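Local coordinates for ABC transporter periplasmic-binding protein YtfQ (Mycobacterium smegmatis, PDB 6HB0) that probably binds a carbohydrate, most likely L-arabinofuranose, in the periplasm and delivers it to an ABC transporter for uptake, at residues S66-F71 with T87-V92; I104-A109 with P269-L274. All coordinates share one frame; numbering follows the deposited sequence.

Contact 1. Residues S66-F71 with T87-V92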
loop_
_atom_site.group_PDB
_atom_site.type_symbol
_atom_site.label_atom_id
_atom_site.label_comp_id
_atom_site.label_asym_id
_atom_site.label_seq_id
_atom_site.Cartn_x
_atom_site.Cartn_y
_atom_site.Cartn_z
ATOM N N SER A 66 23.974 3.077 10.065
ATOM C CA SER A 66 24.645 2.525 11.257
ATOM C C SER A 66 24.071 1.165 11.655
ATOM O O SER A 66 24.808 0.246 11.957
ATOM C CB SER A 66 24.521 3.476 12.459
ATOM O OG SER A 66 25.189 4.684 12.135
ATOM N N ALA A 67 22.748 1.039 11.644
ATOM C CA ALA A 67 22.143 -0.250 11.975
ATOM C C ALA A 67 22.650 -1.340 11.000
ATOM O O ALA A 67 23.025 -2.430 11.406
ATOM C CB ALA A 67 20.633 -0.121 12.000
ATOM N N ILE A 68 22.728 -1.018 9.712
ATOM C CA ILE A 68 23.219 -1.989 8.739
ATOM C C ILE A 68 24.665 -2.391 9.040
ATOM O O ILE A 68 25.010 -3.582 8.996
ATOM C CB ILE A 68 23.028 -1.476 7.316
ATOM C CG1 ILE A 68 21.523 -1.447 6.999
ATOM C CG2 ILE A 68 23.748 -2.329 6.292
ATOM C CD1 ILE A 68 21.194 -0.566 5.807
ATOM N N ARG A 69 25.506 -1.413 9.348
ATOM C CA ARG A 69 26.894 -1.698 9.687
ATOM C C ARG A 69 27.015 -2.556 10.930
ATOM O O ARG A 69 27.843 -3.451 10.967
ATOM C CB ARG A 69 27.672 -0.400 9.913
ATOM C CG ARG A 69 27.824 0.382 8.641
ATOM C CD ARG A 69 28.657 1.620 8.804
ATOM N NE ARG A 69 29.019 2.030 7.453
ATOM C CZ ARG A 69 29.087 3.278 7.048
ATOM N NH1 ARG A 69 28.809 4.262 7.884
ATOM N NH2 ARG A 69 29.413 3.537 5.794
ATOM N N SER A 70 26.182 -2.289 11.920
ATOM C CA SER A 70 26.191 -3.097 13.126
ATOM C C SER A 70 25.734 -4.537 12.839
ATOM O O SER A 70 26.325 -5.504 13.364
ATOM C CB SER A 70 25.368 -2.433 14.202
ATOM O OG SER A 70 25.036 -3.358 15.204
ATOM N N PHE A 71 24.752 -4.714 11.954
ATOM C CA PHE A 71 24.410 -6.076 11.557
ATOM C C PHE A 71 25.561 -6.783 10.880
ATOM O O PHE A 71 25.723 -8.002 11.067
ATOM C CB PHE A 71 23.189 -6.134 10.600
ATOM C CG PHE A 71 21.907 -5.684 11.207
ATOM C CD1 PHE A 71 21.580 -6.003 12.517
ATOM C CD2 PHE A 71 20.968 -5.021 10.432
ATOM C CE1 PHE A 71 20.381 -5.593 13.078
ATOM C CE2 PHE A 71 19.762 -4.625 10.987
ATOM C CZ PHE A 71 19.466 -4.907 12.317
ATOM N N THR A 87 17.729 7.003 -2.022
ATOM C CA THR A 87 19.083 7.170 -2.537
ATOM C C THR A 87 20.126 7.217 -1.468
ATOM O O THR A 87 19.862 7.567 -0.335
ATOM C CB THR A 87 19.236 8.534 -3.296
ATOM O OG1 THR A 87 18.142 8.702 -4.184
ATOM C CG2 THR A 87 20.511 8.530 -4.132
ATOM N N GLY A 88 21.353 6.903 -1.845
ATOM C CA GLY A 88 22.478 7.022 -0.964
ATOM C C GLY A 88 22.839 5.759 -0.208
ATOM O O GLY A 88 23.541 5.806 0.797
ATOM N N TRP A 89 22.402 4.617 -0.722
ATOM C CA TRP A 89 22.705 3.349 -0.109
ATOM C C TRP A 89 23.883 2.617 -0.707
ATOM O O TRP A 89 24.292 1.583 -0.157
ATOM C CB TRP A 89 21.476 2.433 -0.173
ATOM C CG TRP A 89 20.288 3.048 0.403
ATOM C CD1 TRP A 89 19.227 3.614 -0.262
ATOM C CD2 TRP A 89 20.041 3.238 1.786
ATOM N NE1 TRP A 89 18.341 4.140 0.645
ATOM C CE2 TRP A 89 18.818 3.915 1.906
ATOM C CE3 TRP A 89 20.718 2.858 2.945
ATOM C CZ2 TRP A 89 18.257 4.203 3.108
ATOM C CZ3 TRP A 89 20.165 3.194 4.159
ATOM C CH2 TRP A 89 18.949 3.828 4.223
ATOM N N ASP A 90 24.414 3.070 -1.828
ATOM C CA ASP A 90 25.362 2.228 -2.570
ATOM C C ASP A 90 26.604 1.884 -1.773
ATOM O O ASP A 90 27.081 0.754 -1.851
ATOM C CB ASP A 90 25.761 2.849 -3.906
ATOM C CG ASP A 90 24.688 2.735 -4.953
ATOM O OD1 ASP A 90 23.611 2.134 -4.684
ATOM O OD2 ASP A 90 24.912 3.281 -6.061
ATOM N N ALA A 91 27.104 2.830 -0.982
ATOM C CA ALA A 91 28.292 2.605 -0.174
ATOM C C ALA A 91 28.061 1.536 0.892
ATOM O O ALA A 91 28.831 0.570 0.979
ATOM C CB ALA A 91 28.733 3.877 0.502
ATOM N N VAL A 92 27.033 1.697 1.711
ATOM C CA VAL A 92 26.787 0.670 2.709
ATOM C C VAL A 92 26.417 -0.711 2.099
ATOM O O VAL A 92 26.760 -1.786 2.635
ATOM C CB VAL A 92 25.796 1.146 3.761
ATOM C CG1 VAL A 92 24.357 1.090 3.280
ATOM C CG2 VAL A 92 25.911 0.293 5.011
#
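Trp89 meets Ile68 at the benzo end of its indole, where Ile68 CD1 lies 4.2 Å from Trp89 CZ3. The indole NE1 is hydrogen-bonded to the carbonyl oxygen of Val85, which restrains the rotation of the ring, and Phe81 also packs on it with the ring planes about 55° apart. Next along the chain, Asp90 is a zinc ligand of this protein, although no zinc is bound to it in this chain; here its OD1 is hydrogen-bonded to Thr112 OG1 and its OD2 to the backbone N of Gln113.

Helix 90-98 links strands 78-81 and 103-106 in a beta-alpha-beta crossover. It packs beside helix 61-73 on one flank of the parallel sheet in this lobe of a periplasmic binding protein.

Val92 carries the rest of the interface. Its CG2, anti to the backbone N (chi1 79° for CG1), points at helix 61-73 and touches Ile68 CG2 at 3.6 Å, the two side chains crossing at about a right angle. The same methyl lies 4.1 Å from Arg69 CG, the start of an exposed arm that runs extended from CG to NE. Arg69 NE forms a salt bridge with Glu95, about one helical turn beyond Val92, a polar tie between the two helices beside their apolar contact.

Contact 2. Residues I104-A109 with P269-L274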
loop_
_atom_site.group_PDB
_atom_site.type_symbol
_atom_site.label_atom_id
_atom_site.label_comp_id
_atom_site.label_asym_id
_atom_site.label_seq_id
_atom_site.Cartn_x
_atom_site.Cartn_y
_atom_site.Cartn_z
ATOM N N ILE A 104 17.788 -7.711 1.394
ATOM C CA ILE A 104 16.444 -7.650 0.891
ATOM C C ILE A 104 15.887 -6.289 1.258
ATOM O O ILE A 104 15.926 -5.888 2.433
ATOM C CB ILE A 104 15.564 -8.717 1.569
ATOM C CG1 ILE A 104 16.124 -10.100 1.273
ATOM C CG2 ILE A 104 14.127 -8.617 1.101
ATOM C CD1 ILE A 104 15.268 -11.183 1.866
ATOM N N LEU A 105 15.334 -5.600 0.266
ATOM C CA LEU A 105 14.629 -4.313 0.502
ATOM C C LEU A 105 13.153 -4.491 0.666
ATOM O O LEU A 105 12.532 -5.243 -0.100
ATOM C CB LEU A 105 14.852 -3.399 -0.686
ATOM C CG LEU A 105 16.307 -3.085 -0.970
ATOM C CD1 LEU A 105 16.458 -2.223 -2.189
ATOM C CD2 LEU A 105 16.963 -2.439 0.235
ATOM N N THR A 106 12.568 -3.770 1.620
ATOM C CA THR A 106 11.148 -3.819 1.804
ATOM C C THR A 106 10.529 -2.425 1.731
ATOM O O THR A 106 11.139 -1.399 2.103
ATOM C CB THR A 106 10.762 -4.455 3.149
ATOM O OG1 THR A 106 11.195 -3.612 4.205
ATOM C CG2 THR A 106 11.422 -5.796 3.351
ATOM N N ASP A 107 9.296 -2.399 1.265
ATOM C CA ASP A 107 8.391 -1.226 1.348
ATOM C C ASP A 107 8.710 -0.091 0.345
ATOM O O ASP A 107 7.799 0.398 -0.327
ATOM C CB ASP A 107 8.272 -0.637 2.781
ATOM C CG ASP A 107 8.017 -1.711 3.882
ATOM O OD1 ASP A 107 6.975 -2.466 3.800
ATOM O OD2 ASP A 107 8.855 -1.764 4.858
ATOM N N ARG A 108 9.954 0.367 0.261
ATOM C CA ARG A 108 10.298 1.448 -0.636
ATOM C C ARG A 108 11.513 1.022 -1.458
ATOM O O ARG A 108 12.458 0.446 -0.930
ATOM C CB ARG A 108 10.608 2.702 0.160
ATOM C CG ARG A 108 11.029 3.892 -0.705
ATOM C CD ARG A 108 11.778 4.953 0.098
ATOM N NE ARG A 108 10.988 5.385 1.245
ATOM C CZ ARG A 108 9.962 6.219 1.190
ATOM N NH1 ARG A 108 9.318 6.522 2.301
ATOM N NH2 ARG A 108 9.573 6.756 0.040
ATOM N N ALA A 109 11.442 1.261 -2.759
ATOM C CA ALA A 109 12.483 0.899 -3.714
ATOM C C ALA A 109 13.634 1.876 -3.635
ATOM O O ALA A 109 13.440 2.996 -3.233
ATOM C CB ALA A 109 11.911 0.958 -5.114
ATOM N N PRO A 269 5.664 -13.396 5.886
ATOM C CA PRO A 269 6.141 -14.737 5.572
ATOM C C PRO A 269 6.952 -14.815 4.330
ATOM O O PRO A 269 7.908 -15.602 4.241
ATOM C CB PRO A 269 4.845 -15.536 5.416
ATOM C CG PRO A 269 3.954 -14.859 6.358
ATOM C CD PRO A 269 4.220 -13.401 6.137
ATOM N N GLU A 270 6.623 -13.984 3.360
ATOM C CA GLU A 270 7.398 -14.004 2.116
ATOM C C GLU A 270 8.826 -13.465 2.370
ATOM O O GLU A 270 9.793 -13.962 1.789
ATOM C CB GLU A 270 6.657 -13.325 0.958
ATOM C CG GLU A 270 6.688 -11.808 0.889
ATOM C CD GLU A 270 5.795 -11.124 1.947
ATOM O OE1 GLU A 270 6.266 -11.093 3.124
ATOM O OE2 GLU A 270 4.658 -10.594 1.641
ATOM N N LEU A 271 8.972 -12.473 3.235
ATOM C CA LEU A 271 10.309 -12.001 3.640
ATOM C C LEU A 271 11.108 -13.127 4.283
ATOM O O LEU A 271 12.274 -13.348 3.954
ATOM C CB LEU A 271 10.164 -10.827 4.617
ATOM C CG LEU A 271 11.420 -10.328 5.286
ATOM C CD1 LEU A 271 12.436 -9.942 4.223
ATOM C CD2 LEU A 271 11.097 -9.165 6.216
ATOM N N MET A 272 10.482 -13.868 5.194
ATOM C CA MET A 272 11.197 -14.961 5.890
ATOM C C MET A 272 11.585 -16.045 4.881
ATOM O O MET A 272 12.675 -16.566 4.914
ATOM C CB MET A 272 10.373 -15.552 7.020
ATOM C CG MET A 272 9.981 -14.524 8.054
ATOM S SD MET A 272 11.388 -13.597 8.726
ATOM C CE MET A 272 10.592 -12.018 9.015
ATOM N N ASP A 273 10.677 -16.377 3.988
ATOM C CA ASP A 273 10.964 -17.345 2.945
ATOM C C ASP A 273 12.091 -16.900 2.001
ATOM O O ASP A 273 13.000 -17.669 1.678
ATOM C CB ASP A 273 9.699 -17.634 2.158
ATOM C CG ASP A 273 9.961 -18.600 1.045
ATOM O OD1 ASP A 273 10.376 -19.752 1.348
ATOM O OD2 ASP A 273 9.812 -18.206 -0.131
ATOM N N LEU A 274 12.056 -15.648 1.562
ATOM C CA LEU A 274 13.138 -15.087 0.792
ATOM C C LEU A 274 14.454 -15.029 1.549
ATOM O O LEU A 274 15.506 -15.255 0.969
ATOM C CB LEU A 274 12.801 -13.669 0.301
ATOM C CG LEU A 274 11.711 -13.707 -0.732
ATOM C CD1 LEU A 274 10.982 -12.366 -0.787
ATOM C CD2 LEU A 274 12.245 -14.117 -2.089
#
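Ile104 packs against Leu271 and Leu274 where helix 269-279 lies against the central parallel sheet of the first lobe. The lobe has the Rossmann-like alpha/beta architecture of type I periplasmic binding proteins. The chain has by then built the second lobe's sheet as far as strand 259-263, and it returns to this lobe to supply the helix. Strand 104-106 and helix 269-274 run nearly antiparallel, at 169°, with their axes 10.4 Å apart at closest approach.

The contact between them is entirely apolar. Both branches of Ile104 take part: CG2 rests 3.8 Å from Leu271 CD1, while the longer branch, extended to its end (chi2 -178°), brings CD1 against both leucines. There Ile104 CD1 lies 3.9 Å from Leu271 CD1 and 3.8 Å from Leu274 CB. Two residues further along the strand, Thr106 CG2 lies 4.4 Å from Leu271 CD1. Leu271 also touches Ala80 and Leu274 touches Ile122, so the helix spans three neighbouring strands.

Polar side chains bond within their own segment or to its surroundings. Thr106 OG1 donates to Asp107 OD2 over 3.1 Å, arriving from above the carboxylate plane, 68° out of it. Asp107 is held further by Ser82 OG and by the backbone N of Ala36. It is the central residue of a gamma turn that ends the strand, closed by Arg108 N bonding to Thr106 O at 2.8 Å. At the start of the helix Glu270 folds its carboxylate back over the backbone, where OE2 accepts from Leu267 N and OE1 from Gly268 N. The anti lone pair of Glu270 OE1 also receives Leu271 N, 3.0 Å away.

Both contacts belong to the same lobe, and their centres are about 17 Å apart. Helix 90-98 leads directly into strand 103-106, so the chain passes from one to the other. Contact 1 joins two helices on one flank of the sheet; contact 2 sets a helix from the opposite flank on a central strand. The chemistry differs with the place in the fold. Contact 1, farther from the centre of the chain, combines buried aliphatic and indole groups with the aliphatic part of an exposed arginine. In contact 2, nearer that centre, all four touching residues are buried and meet through aliphatic carbons alone, Asp107 and Glu270 bonding just past the strand and in the first turn of the helix.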